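Local coordinates for protein L-lysine 6-monooxygenase (Pseudomonas syringae pv. tomato, PDB 5CQF) that probably acts as an FAD- and NADPH-dependent oxidoreductase that hydroxylates the side-chain amino group of lysine in siderophore biosynthesis, at residues Ile19-Ala24 with Thr129-Pro134; Ala27-Phe32 with Arg123-His128; Arg206-Gly211 with Ser314-Ile319; Val328-Thr333 with Arg339-Asp344. All coordinates share one frame; numbering follows the deposited sequence.

Overall arrangement
The four contacts form two groups on opposite sides of the chain's centre. Contacts 1 and 2 come first in the chain, contact 2 nested within the loop closed by contact 1. Their centres are about 11 Å apart and both use helix 23-37, which follows the first strand of the N-terminal parallel sheet. Contacts 3 and 4 follow in series, their centres only about 6 Å apart, and both involve the antiparallel sheet 314-322, 325-332, 338-343, which packs on a second parallel sheet. Contacts 1 and 3 lie about 34 Å apart between centres. Each group lies beside a parallel sheet with a glycine-rich turn that fits a Rossmann pattern, consistent with a flavoprotein that handles both FAD and NADPH.

Contact 1 (Ile19-Ala24 with Thr129-Pro134); sequences IGFGPA and TRFDTP
Phe21 and Thr129 meet with the threonine set over one face of the aromatic ring, and Phe131 adds a second aromatic group beside them. The polar part of this meeting is the threonine hydroxyl: Thr129 OG1 stands 3.2 Å above the plane of the Phe21 ring, over its centre, and is 3.3 Å from Phe21 CZ. The other branch of the same side chain makes a CH-pi contact, Thr129 CG2 lying 4.1 Å from the centroid of the Phe21 ring and 30° off its normal, toward the CB end. With CG2 opposite its backbone N and OG1 opposite the carbonyl carbon (chi1 -59°), Thr129 presents both branches to the ring, a task for which a short, beta-branched residue is well suited. Apolar packing completes the contact. Phe131 CZ reaches to 3.9 Å from Phe21 CD2, the two rings meeting obliquely, while Thr129 CG2 sits 3.6 Å above the plane of the Phe131 ring, offset toward its rim. The methyl thus fills the corner between two phenyl groups. No hydrogen bond crosses between the two segments.

Phe21 belongs to the turn between strand 16-19 and helix 23-37, in a sequence that fits the glycine-rich Rossmann pattern Gly20, Gly22, Gly25, with Gly22 as N-cap of the helix. Its ring meets Tyr49 of strand 47-50 edge-to-face and touches edge strand 129-130 through Thr129. Helix 111-125 also covers it, through Ser122.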
loop_
_atom_site.group_PDB
_atom_site.type_symbol
_atom_site.label_atom_id
_atom_site.label_comp_id
_atom_site.label_asym_id
_atom_site.label_seq_id
_atom_site.Cartn_x
_atom_site.Cartn_y
_atom_site.Cartn_z
ATOM N N ILE A 19 8.850 -39.467 -9.986
ATOM C CA ILE A 19 8.432 -39.080 -11.317
ATOM C C ILE A 19 8.055 -37.602 -11.281
ATOM O O ILE A 19 7.131 -37.215 -10.585
ATOM C CB ILE A 19 7.255 -39.924 -11.830
ATOM C CG1 ILE A 19 7.662 -41.400 -11.906
ATOM C CG2 ILE A 19 6.873 -39.494 -13.239
ATOM C CD1 ILE A 19 6.518 -42.333 -12.243
ATOM N N GLY A 20 8.779 -36.800 -12.063
ATOM C CA GLY A 20 8.548 -35.373 -12.194
ATOM C C GLY A 20 9.732 -34.633 -11.618
ATOM O O GLY A 20 10.190 -34.932 -10.504
ATOM N N PHE A 21 10.253 -33.669 -12.366
ATOM C CA PHE A 21 11.246 -32.767 -11.800
ATOM C C PHE A 21 10.831 -31.316 -11.986
ATOM O O PHE A 21 11.646 -30.456 -12.318
ATOM C CB PHE A 21 12.648 -33.037 -12.355
ATOM C CG PHE A 21 13.743 -32.672 -11.406
ATOM C CD1 PHE A 21 13.868 -33.325 -10.207
ATOM C CD2 PHE A 21 14.659 -31.692 -11.722
ATOM C CE1 PHE A 21 14.887 -33.016 -9.322
ATOM C CE2 PHE A 21 15.679 -31.360 -10.841
ATOM C CZ PHE A 21 15.790 -32.023 -9.630
ATOM N N GLY A 22 9.553 -31.051 -11.740
ATOM C CA GLY A 22 9.076 -29.696 -11.536
ATOM C C GLY A 22 9.363 -29.284 -10.105
ATOM O O GLY A 22 10.119 -29.954 -9.404
ATOM N N PRO A 23 8.770 -28.168 -9.652
ATOM C CA PRO A 23 9.086 -27.649 -8.329
ATOM C C PRO A 23 8.977 -28.696 -7.230
ATOM O O PRO A 23 9.830 -28.772 -6.349
ATOM C CB PRO A 23 8.033 -26.574 -8.132
ATOM C CG PRO A 23 7.717 -26.104 -9.497
ATOM C CD PRO A 23 7.881 -27.267 -10.401
ATOM N N ALA A 24 7.939 -29.518 -7.287
ATOM C CA ALA A 24 7.736 -30.519 -6.260
ATOM C C ALA A 24 8.916 -31.478 -6.161
ATOM O O ALA A 24 9.427 -31.721 -5.060
ATOM C CB ALA A 24 6.439 -31.273 -6.522
ATOM N N THR A 129 18.799 -36.421 -12.367
ATOM C CA THR A 129 17.581 -36.252 -13.100
ATOM C C THR A 129 17.807 -36.599 -14.548
ATOM O O THR A 129 18.762 -36.122 -15.153
ATOM C CB THR A 129 17.042 -34.823 -12.986
ATOM O OG1 THR A 129 16.814 -34.511 -11.609
ATOM C CG2 THR A 129 15.739 -34.715 -13.729
ATOM N N ARG A 130 16.919 -37.426 -15.095
ATOM C CA ARG A 130 16.884 -37.678 -16.522
ATOM C C ARG A 130 15.718 -36.937 -17.150
ATOM O O ARG A 130 14.560 -37.294 -16.923
ATOM C CB ARG A 130 16.779 -39.175 -16.776
ATOM C CG ARG A 130 18.028 -39.932 -16.334
ATOM C CD ARG A 130 17.695 -41.372 -15.972
ATOM N NE ARG A 130 18.873 -42.205 -15.727
ATOM C CZ ARG A 130 19.541 -42.884 -16.660
ATOM N NH1 ARG A 130 20.598 -43.616 -16.313
ATOM N NH2 ARG A 130 19.167 -42.839 -17.936
ATOM N N PHE A 131 16.028 -35.893 -17.920
ATOM C CA PHE A 131 15.011 -35.135 -18.670
ATOM C C PHE A 131 14.642 -35.805 -20.021
ATOM O O PHE A 131 15.264 -36.792 -20.428
ATOM C CB PHE A 131 15.482 -33.704 -18.913
ATOM C CG PHE A 131 15.713 -32.907 -17.655
ATOM C CD1 PHE A 131 14.707 -32.106 -17.124
ATOM C CD2 PHE A 131 16.948 -32.930 -17.011
ATOM C CE1 PHE A 131 14.923 -31.350 -15.976
ATOM C CE2 PHE A 131 17.157 -32.187 -15.854
ATOM C CZ PHE A 131 16.149 -31.389 -15.344
ATOM N N ASP A 132 13.617 -35.275 -20.698
ATOM C CA ASP A 132 13.113 -35.847 -21.968
ATOM C C ASP A 132 12.875 -37.342 -21.860
ATOM O O ASP A 132 13.082 -38.094 -22.812
ATOM C CB ASP A 132 14.082 -35.552 -23.107
ATOM C CG ASP A 132 14.288 -34.076 -23.302
ATOM O OD1 ASP A 132 13.270 -33.357 -23.426
ATOM O OD2 ASP A 132 15.456 -33.638 -23.302
ATOM N N THR A 133 12.400 -37.749 -20.692
ATOM C CA THR A 133 12.323 -39.139 -20.311
ATOM C C THR A 133 10.939 -39.394 -19.693
ATOM O O THR A 133 10.804 -39.467 -18.468
ATOM C CB THR A 133 13.463 -39.462 -19.328
ATOM O OG1 THR A 133 14.706 -39.025 -19.889
ATOM C CG2 THR A 133 13.544 -40.940 -19.028
ATOM N N PRO A 134 9.897 -39.506 -20.549
ATOM C CA PRO A 134 8.523 -39.725 -20.064
ATOM C C PRO A 134 8.291 -41.131 -19.521
ATOM O O PRO A 134 8.905 -42.077 -19.995
ATOM C CB PRO A 134 7.665 -39.486 -21.314
ATOM C CG PRO A 134 8.589 -39.748 -22.462
ATOM C CD PRO A 134 9.934 -39.272 -22.009
#

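Contact 2 (Ala27-Phe32 with Arg123-His128)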
loop_
_atom_site.group_PDB
_atom_site.type_symbol
_atom_site.label_atom_id
_atom_site.label_comp_id
_atom_site.label_asym_id
_atom_site.label_seq_id
_atom_site.Cartn_x
_atom_site.Cartn_y
_atom_site.Cartn_z
ATOM N N ALA A 27 12.063 -29.677 -4.929
ATOM C CA ALA A 27 11.982 -29.481 -3.498
ATOM C C ALA A 27 12.426 -30.709 -2.777
ATOM O O ALA A 27 13.097 -30.601 -1.789
ATOM C CB ALA A 27 10.561 -29.144 -3.081
ATOM N N LEU A 28 11.994 -31.881 -3.252
ATOM C CA LEU A 28 12.404 -33.162 -2.671
ATOM C C LEU A 28 13.885 -33.399 -2.803
ATOM O O LEU A 28 14.514 -33.810 -1.840
ATOM C CB LEU A 28 11.667 -34.312 -3.341
ATOM C CG LEU A 28 11.939 -35.676 -2.762
ATOM C CD1 LEU A 28 11.407 -35.817 -1.348
ATOM C CD2 LEU A 28 11.314 -36.686 -3.698
ATOM N N ALA A 29 14.438 -33.183 -3.990
ATOM C CA ALA A 29 15.903 -33.269 -4.163
ATOM C C ALA A 29 16.644 -32.331 -3.244
ATOM O O ALA A 29 17.690 -32.698 -2.714
ATOM C CB ALA A 29 16.307 -32.999 -5.598
ATOM N N CYS A 30 16.097 -31.129 -3.002
ATOM C CA CYS A 30 16.769 -30.218 -2.080
ATOM C C CYS A 30 16.864 -30.809 -0.682
ATOM O O CYS A 30 17.838 -30.605 -0.009
ATOM C CB CYS A 30 16.082 -28.863 -2.010
ATOM S SG CYS A 30 16.257 -27.870 -3.496
ATOM N N ALA A 31 15.857 -31.525 -0.223
ATOM C CA ALA A 31 15.947 -32.168 1.097
ATOM C C ALA A 31 17.078 -33.180 1.131
ATOM O O ALA A 31 17.815 -33.250 2.112
ATOM C CB ALA A 31 14.648 -32.852 1.481
ATOM N N PHE A 32 17.207 -33.964 0.070
ATOM C CA PHE A 32 18.276 -34.964 0.032
ATOM C C PHE A 32 19.631 -34.303 -0.038
ATOM O O PHE A 32 20.533 -34.659 0.730
ATOM C CB PHE A 32 18.078 -35.952 -1.113
ATOM C CG PHE A 32 16.998 -36.949 -0.837
ATOM C CD1 PHE A 32 17.206 -37.956 0.078
ATOM C CD2 PHE A 32 15.764 -36.842 -1.438
ATOM C CE1 PHE A 32 16.219 -38.858 0.369
ATOM C CE2 PHE A 32 14.760 -37.744 -1.157
ATOM C CZ PHE A 32 14.991 -38.765 -0.254
ATOM N N ARG A 123 19.367 -26.389 -11.395
ATOM C CA ARG A 123 20.758 -26.554 -11.874
ATOM C C ARG A 123 21.738 -27.082 -10.852
ATOM O O ARG A 123 22.814 -27.501 -11.226
ATOM C CB ARG A 123 21.340 -25.215 -12.318
ATOM C CG ARG A 123 21.049 -24.846 -13.747
ATOM C CD ARG A 123 21.786 -23.556 -14.101
ATOM N NE ARG A 123 21.009 -22.344 -13.796
ATOM C CZ ARG A 123 21.409 -21.320 -13.026
ATOM N NH1 ARG A 123 22.609 -21.317 -12.421
ATOM N NH2 ARG A 123 20.591 -20.277 -12.854
ATOM N N GLN A 124 21.426 -26.950 -9.570
ATOM C CA GLN A 124 22.334 -27.356 -8.512
ATOM C C GLN A 124 21.998 -28.709 -7.951
ATOM O O GLN A 124 22.842 -29.284 -7.283
ATOM C CB GLN A 124 22.306 -26.357 -7.349
ATOM C CG GLN A 124 22.882 -24.993 -7.657
ATOM C CD GLN A 124 22.743 -24.070 -6.482
ATOM O OE1 GLN A 124 23.526 -24.139 -5.546
ATOM N NE2 GLN A 124 21.720 -23.216 -6.509
ATOM N N VAL A 125 20.780 -29.211 -8.187
ATOM C CA VAL A 125 20.349 -30.507 -7.611
ATOM C C VAL A 125 19.839 -31.537 -8.633
ATOM O O VAL A 125 19.201 -32.517 -8.265
ATOM C CB VAL A 125 19.249 -30.309 -6.546
ATOM C CG1 VAL A 125 19.728 -29.386 -5.445
ATOM C CG2 VAL A 125 17.978 -29.761 -7.160
ATOM N N ASP A 126 20.141 -31.325 -9.910
ATOM C CA ASP A 126 19.615 -32.163 -10.966
ATOM C C ASP A 126 20.571 -33.264 -11.437
ATOM O O ASP A 126 20.282 -33.923 -12.430
ATOM C CB ASP A 126 19.183 -31.298 -12.164
ATOM C CG ASP A 126 20.346 -30.648 -12.880
ATOM O OD1 ASP A 126 21.510 -30.761 -12.414
ATOM O OD2 ASP A 126 20.086 -29.997 -13.909
ATOM N N GLY A 127 21.687 -33.477 -10.738
ATOM C CA GLY A 127 22.632 -34.560 -11.085
ATOM C C GLY A 127 22.050 -35.982 -11.141
ATOM O O GLY A 127 22.714 -36.900 -11.595
ATOM N N HIS A 128 20.828 -36.196 -10.656
ATOM C CA HIS A 128 20.185 -37.512 -10.726
ATOM C C HIS A 128 18.900 -37.425 -11.516
ATOM O O HIS A 128 17.984 -38.231 -11.349
ATOM C CB HIS A 128 19.878 -38.013 -9.327
ATOM C CG HIS A 128 21.087 -38.137 -8.470
ATOM N ND1 HIS A 128 21.461 -37.160 -7.568
ATOM C CD2 HIS A 128 22.025 -39.114 -8.384
ATOM C CE1 HIS A 128 22.584 -37.526 -6.967
ATOM N NE2 HIS A 128 22.936 -38.714 -7.435
#
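Val125 is turned, by a chi1 of -57°, so that its two methyls go to two successive residues of the facing helix: CG1, opposite the carbonyl carbon, goes to Cys30, and CG2, held between the backbone N and the carbonyl carbon, goes to Ala29. Cys30 answers with a chi1 of -70°, which swings its sulfur to the side where CG1 waits. The closest side-chain pair is Ala29 CB and Val125 CG2, at 4.0 Å. Ala29 CB is also 4.1 Å from Val125 CB, so the alanine methyl lies against the root of the valine as well as one of its branches. Cys30 SG to Val125 CG1 is a looser contact at 4.3 Å. All three residues are buried, and the contact consists of van der Waals packing without a hydrogen bond.

The small size of Ala29 suits this place, since the CA atoms of Ala29 and Val125 are 6.3 Å apart, a spacing at which the alanine methyl just meets the valine branch. The same methyl also touches the aromatic ring of the turn before the helix, Phe21 CE1 lying 4.0 Å from Ala29 CB. Tyr49 of strand 47-50 touches Ala29, while Val78 touches Cys30 and Phe87 touches Val125. Helix 111-125 packs on helix 23-37 before the chain enters edge strand 129-130. Helix 23-37 is itself the connecting helix of a right-handed beta-alpha-beta crossover between strands 16-19 and 47-50, a unit characteristic of the Rossmann-type dinucleotide-binding fold.

Contact 3 (Arg206-Gly211 with Ser314-Ile319)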
loop_
_atom_site.group_PDB
_atom_site.type_symbol
_atom_site.label_atom_id
_atom_site.label_comp_id
_atom_site.label_asym_id
_atom_site.label_seq_id
_atom_site.Cartn_x
_atom_site.Cartn_y
_atom_site.Cartn_z
ATOM N N ARG A 206 -11.694 -11.436 -31.638
ATOM C CA ARG A 206 -12.797 -11.741 -30.733
ATOM C C ARG A 206 -12.476 -13.010 -29.980
ATOM O O ARG A 206 -12.278 -14.053 -30.579
ATOM C CB ARG A 206 -14.084 -11.893 -31.531
ATOM C CG ARG A 206 -14.538 -10.623 -32.243
ATOM C CD ARG A 206 -15.708 -10.884 -33.201
ATOM N NE ARG A 206 -15.338 -11.936 -34.154
ATOM C CZ ARG A 206 -16.183 -12.622 -34.923
ATOM N NH1 ARG A 206 -17.487 -12.373 -34.907
ATOM N NH2 ARG A 206 -15.705 -13.571 -35.716
ATOM N N TRP A 207 -12.399 -12.918 -28.659
ATOM C CA TRP A 207 -12.020 -14.043 -27.832
ATOM C C TRP A 207 -13.092 -14.330 -26.813
ATOM O O TRP A 207 -13.770 -13.422 -26.357
ATOM C CB TRP A 207 -10.753 -13.730 -27.112
ATOM C CG TRP A 207 -9.567 -13.816 -27.963
ATOM C CD1 TRP A 207 -9.112 -12.861 -28.798
ATOM C CD2 TRP A 207 -8.639 -14.906 -28.045
ATOM N NE1 TRP A 207 -7.978 -13.281 -29.424
ATOM C CE2 TRP A 207 -7.653 -14.535 -28.981
ATOM C CE3 TRP A 207 -8.543 -16.153 -27.418
ATOM C CZ2 TRP A 207 -6.557 -15.362 -29.307
ATOM C CZ3 TRP A 207 -7.447 -16.979 -27.728
ATOM C CH2 TRP A 207 -6.473 -16.575 -28.671
ATOM N N LEU A 208 -13.256 -15.598 -26.480
ATOM C CA LEU A 208 -14.058 -16.002 -25.339
ATOM C C LEU A 208 -13.144 -16.693 -24.385
ATOM O O LEU A 208 -12.380 -17.543 -24.796
ATOM C CB LEU A 208 -15.156 -16.957 -25.772
ATOM C CG LEU A 208 -16.146 -17.263 -24.652
ATOM C CD1 LEU A 208 -17.517 -17.514 -25.230
ATOM C CD2 LEU A 208 -15.746 -18.456 -23.795
ATOM N N VAL A 209 -13.180 -16.300 -23.123
ATOM C CA VAL A 209 -12.375 -16.941 -22.093
ATOM C C VAL A 209 -13.305 -17.469 -20.994
ATOM O O VAL A 209 -14.010 -16.700 -20.339
ATOM C CB VAL A 209 -11.352 -15.958 -21.488
ATOM C CG1 VAL A 209 -10.519 -16.616 -20.421
ATOM C CG2 VAL A 209 -10.426 -15.411 -22.561
ATOM N N LEU A 210 -13.316 -18.783 -20.821
ATOM C CA LEU A 210 -14.197 -19.443 -19.867
ATOM C C LEU A 210 -13.451 -19.652 -18.561
ATOM O O LEU A 210 -12.341 -20.192 -18.555
ATOM C CB LEU A 210 -14.604 -20.790 -20.441
ATOM C CG LEU A 210 -15.517 -21.722 -19.637
ATOM C CD1 LEU A 210 -16.920 -21.147 -19.520
ATOM C CD2 LEU A 210 -15.574 -23.085 -20.308
ATOM N N GLY A 211 -14.030 -19.204 -17.458
ATOM C CA GLY A 211 -13.465 -19.521 -16.143
ATOM C C GLY A 211 -13.253 -18.325 -15.259
ATOM O O GLY A 211 -13.222 -17.184 -15.741
ATOM N N SER A 314 -23.386 -18.099 -15.802
ATOM C CA SER A 314 -23.568 -18.624 -17.146
ATOM C C SER A 314 -22.788 -19.882 -17.452
ATOM O O SER A 314 -21.672 -20.082 -16.940
ATOM C CB SER A 314 -23.194 -17.574 -18.178
ATOM O OG SER A 314 -24.037 -16.451 -18.031
ATOM N N VAL A 315 -23.383 -20.720 -18.315
ATOM C CA VAL A 315 -22.692 -21.850 -18.875
ATOM C C VAL A 315 -22.791 -21.785 -20.373
ATOM O O VAL A 315 -23.649 -21.110 -20.922
ATOM C CB VAL A 315 -23.245 -23.218 -18.405
ATOM C CG1 VAL A 315 -23.017 -23.419 -16.913
ATOM C CG2 VAL A 315 -24.714 -23.379 -18.757
ATOM N N ILE A 316 -21.878 -22.484 -21.025
ATOM C CA ILE A 316 -21.930 -22.678 -22.453
ATOM C C ILE A 316 -22.797 -23.902 -22.670
ATOM O O ILE A 316 -22.460 -25.008 -22.227
ATOM C CB ILE A 316 -20.525 -22.894 -23.040
ATOM C CG1 ILE A 316 -19.681 -21.648 -22.773
ATOM C CG2 ILE A 316 -20.609 -23.215 -24.530
ATOM C CD1 ILE A 316 -18.396 -21.572 -23.566
ATOM N N SER A 317 -23.924 -23.676 -23.328
ATOM C CA SER A 317 -24.948 -24.679 -23.556
ATOM C C SER A 317 -24.902 -25.247 -24.986
ATOM O O SER A 317 -25.511 -26.267 -25.267
ATOM C CB SER A 317 -26.310 -24.031 -23.292
ATOM O OG SER A 317 -26.503 -22.910 -24.148
ATOM N N ALA A 318 -24.217 -24.550 -25.889
ATOM C CA ALA A 318 -23.909 -25.069 -27.234
ATOM C C ALA A 318 -22.753 -24.282 -27.859
ATOM O O ALA A 318 -22.575 -23.099 -27.589
ATOM C CB ALA A 318 -25.135 -25.021 -28.142
ATOM N N ILE A 319 -21.987 -24.948 -28.708
ATOM C CA ILE A 319 -20.876 -24.327 -29.418
ATOM C C ILE A 319 -20.631 -25.074 -30.721
ATOM O O ILE A 319 -20.691 -26.299 -30.753
ATOM C CB ILE A 319 -19.598 -24.333 -28.545
ATOM C CG1 ILE A 319 -18.398 -23.788 -29.322
ATOM C CG2 ILE A 319 -19.280 -25.727 -28.031
ATOM C CD1 ILE A 319 -17.230 -23.407 -28.438
#
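Leu208 and Ile316 join two sheets: the central parallel sheet of the second Rossmann-like unit, through strand 206-210, and the antiparallel three-stranded sheet lying over it, through strand 314-322. The two side chains reach toward each other and touch at their ends, Leu208 CD2 being 4.1 Å from Ile316 CD1. Leu210, two residues on and facing the same way, comes in beside them, with its CD1 4.3 Å from Ile316 CG1. The isoleucine is therefore met at its terminal methyl by one leucine and partway along its longer branch by the other.

The torsions extend both partners across the gap. In Leu208 the CG points opposite the backbone N (chi1 -172°), and in Ile316 the CG1 branch lies opposite the carbonyl carbon (chi1 -62°). Branched apolar chains of this length suit the interface, because the strands are well separated: the CA atoms of Leu210 and Ile316 are 8.8 Å apart. No hydrogen bond passes between these two segments. Around them the apolar layer widens, with Val328, Leu341 and Val343 on Leu208, and Leu330 with Val328 on Ile316. At the start of strand 206-210, Arg206 NH2 forms a salt bridge with Asp344 OD1.

Directly after Leu210, Gly211 opens a turn that fits the Rossmann pattern Gly211, Gly213, Ala216. An antiparallel meander inserted before the last strand of a parallel sheet and packed against it is characteristic of the NAD(P)H-binding domains of two-dinucleotide-binding flavoproteins, and this unit probably has that role here.

Contact 4 (Val328-Thr333 with Arg339-Asp344)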
loop_
_atom_site.group_PDB
_atom_site.type_symbol
_atom_site.label_atom_id
_atom_site.label_comp_id
_atom_site.label_asym_id
_atom_site.label_seq_id
_atom_site.Cartn_x
_atom_site.Cartn_y
_atom_site.Cartn_z
ATOM N N VAL A 328 -21.330 -19.472 -30.068
ATOM C CA VAL A 328 -21.400 -19.970 -28.692
ATOM C C VAL A 328 -22.698 -19.550 -28.035
ATOM O O VAL A 328 -23.029 -18.359 -27.998
ATOM C CB VAL A 328 -20.238 -19.435 -27.849
ATOM C CG1 VAL A 328 -20.242 -20.102 -26.495
ATOM C CG2 VAL A 328 -18.910 -19.680 -28.549
ATOM N N GLU A 329 -23.439 -20.524 -27.525
ATOM C CA GLU A 329 -24.681 -20.226 -26.842
ATOM C C GLU A 329 -24.428 -20.274 -25.360
ATOM O O GLU A 329 -23.986 -21.305 -24.846
ATOM C CB GLU A 329 -25.790 -21.233 -27.202
ATOM C CG GLU A 329 -27.156 -20.870 -26.611
ATOM C CD GLU A 329 -28.174 -21.996 -26.689
ATOM O OE1 GLU A 329 -27.983 -23.041 -26.021
ATOM O OE2 GLU A 329 -29.177 -21.827 -27.407
ATOM N N LEU A 330 -24.747 -19.167 -24.681
ATOM C CA LEU A 330 -24.716 -19.090 -23.220
ATOM C C LEU A 330 -26.105 -19.199 -22.628
ATOM O O LEU A 330 -27.066 -18.660 -23.167
ATOM C CB LEU A 330 -24.128 -17.755 -22.761
ATOM C CG LEU A 330 -22.765 -17.306 -23.280
ATOM C CD1 LEU A 330 -22.255 -16.098 -22.500
ATOM C CD2 LEU A 330 -21.765 -18.443 -23.205
ATOM N N THR A 331 -26.192 -19.855 -21.485
ATOM C CA THR A 331 -27.417 -19.915 -20.739
ATOM C C THR A 331 -27.145 -19.389 -19.335
ATOM O O THR A 331 -26.235 -19.865 -18.651
ATOM C CB THR A 331 -27.958 -21.364 -20.722
ATOM O OG1 THR A 331 -28.328 -21.728 -22.050
ATOM C CG2 THR A 331 -29.168 -21.511 -19.826
ATOM N N ASP A 332 -27.915 -18.380 -18.923
ATOM C CA ASP A 332 -27.893 -17.926 -17.542
ATOM C C ASP A 332 -28.598 -18.986 -16.711
ATOM O O ASP A 332 -29.752 -19.271 -16.927
ATOM C CB ASP A 332 -28.582 -16.583 -17.402
ATOM C CG ASP A 332 -28.742 -16.156 -15.960
ATOM O OD1 ASP A 332 -28.964 -17.031 -15.084
ATOM O OD2 ASP A 332 -28.645 -14.932 -15.691
ATOM N N THR A 333 -27.881 -19.568 -15.770
ATOM C CA THR A 333 -28.375 -20.667 -14.932
ATOM C C THR A 333 -29.652 -20.373 -14.114
ATOM O O THR A 333 -30.440 -21.280 -13.876
ATOM C CB THR A 333 -27.226 -21.129 -13.999
ATOM O OG1 THR A 333 -26.348 -21.948 -14.777
ATOM C CG2 THR A 333 -27.714 -21.924 -12.760
ATOM N N ARG A 339 -28.304 -16.451 -24.824
ATOM C CA ARG A 339 -27.812 -15.552 -25.880
ATOM C C ARG A 339 -26.670 -16.200 -26.641
ATOM O O ARG A 339 -26.062 -17.156 -26.177
ATOM C CB ARG A 339 -27.365 -14.211 -25.312
ATOM C CG ARG A 339 -26.374 -14.341 -24.188
ATOM C CD ARG A 339 -26.537 -13.222 -23.188
ATOM N NE ARG A 339 -26.104 -11.967 -23.768
ATOM C CZ ARG A 339 -25.929 -10.854 -23.072
ATOM N NH1 ARG A 339 -25.518 -9.766 -23.706
ATOM N NH2 ARG A 339 -26.159 -10.828 -21.751
ATOM N N VAL A 340 -26.401 -15.669 -27.823
ATOM C CA VAL A 340 -25.405 -16.220 -28.727
ATOM C C VAL A 340 -24.262 -15.216 -28.877
ATOM O O VAL A 340 -24.507 -14.025 -28.967
ATOM C CB VAL A 340 -26.053 -16.525 -30.103
ATOM C CG1 VAL A 340 -25.027 -16.987 -31.136
ATOM C CG2 VAL A 340 -27.147 -17.567 -29.937
ATOM N N LEU A 341 -23.025 -15.720 -28.874
ATOM C CA LEU A 341 -21.797 -14.934 -29.115
ATOM C C LEU A 341 -21.059 -15.530 -30.287
ATOM O O LEU A 341 -20.901 -16.751 -30.369
ATOM C CB LEU A 341 -20.850 -15.016 -27.919
ATOM C CG LEU A 341 -21.338 -14.382 -26.628
ATOM C CD1 LEU A 341 -20.419 -14.730 -25.465
ATOM C CD2 LEU A 341 -21.441 -12.874 -26.806
ATOM N N GLU A 342 -20.583 -14.687 -31.187
ATOM C CA GLU A 342 -19.672 -15.154 -32.223
ATOM C C GLU A 342 -18.257 -14.665 -31.925
ATOM O O GLU A 342 -18.030 -13.469 -31.829
ATOM C CB GLU A 342 -20.123 -14.648 -33.572
ATOM C CG GLU A 342 -21.559 -15.015 -33.878
ATOM C CD GLU A 342 -22.107 -14.224 -35.031
ATOM O OE1 GLU A 342 -21.962 -12.974 -35.021
ATOM O OE2 GLU A 342 -22.673 -14.859 -35.942
ATOM N N VAL A 343 -17.325 -15.597 -31.785
ATOM C CA VAL A 343 -15.949 -15.276 -31.490
ATOM C C VAL A 343 -15.008 -15.988 -32.433
ATOM O O VAL A 343 -15.415 -16.900 -33.117
ATOM C CB VAL A 343 -15.595 -15.625 -30.029
ATOM C CG1 VAL A 343 -16.351 -14.702 -29.095
ATOM C CG2 VAL A 343 -15.899 -17.072 -29.698
ATOM N N ASP A 344 -13.755 -15.545 -32.477
ATOM C CA ASP A 344 -12.731 -16.136 -33.333
ATOM C C ASP A 344 -11.953 -17.209 -32.594
ATOM O O ASP A 344 -11.439 -18.112 -33.207
ATOM C CB ASP A 344 -11.773 -15.061 -33.821
ATOM C CG ASP A 344 -12.471 -13.983 -34.640
ATOM O OD1 ASP A 344 -13.152 -14.340 -35.638
ATOM O OD2 ASP A 344 -12.369 -12.784 -34.278
#
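A beta hairpin pairs strand 325-332 with strand 338-343, the last two strands of the antiparallel meander. Its backbones form two hydrogen-bonded pairs. In one, Val328 N gives a 2.8 Å bond to Leu341 O, and Leu341 N returns one of 2.8 Å to Val328 O. In the other, Leu330 N bonds to Arg339 O at 2.8 Å, with Arg339 N to Leu330 O closing the ring at 3.0 Å. All four are fairly straight. Between them Glu329 and Val340 make the non-hydrogen-bonded pair. The N-to-C directions of 328-332 and 339-343 make an angle of 144°, a clear twist.

Val328, Leu330 and Leu341 lie on the apolar face, joined further along by Val343. Leu330 and Leu341 both put CG opposite the carbonyl carbon (chi1 -54° and -66°), and their CD1 methyls meet at 3.7 Å, diagonally between the two hydrogen-bonded pairs. Val328 CG2 touches Val343 CG2 at 4.1 Å. Branched aliphatic residues suit this face, where Leu208 touches Val328, Leu341 and Val343. At the end of strand 325-332, Asp332 OD2 hydrogen-bonds Tyr261 OH of the second subunit. The hairpin completes a three-stranded meander packed by its apolar face on the parallel sheet, as in NAD(P)H-binding domains of two-dinucleotide-binding flavoproteins.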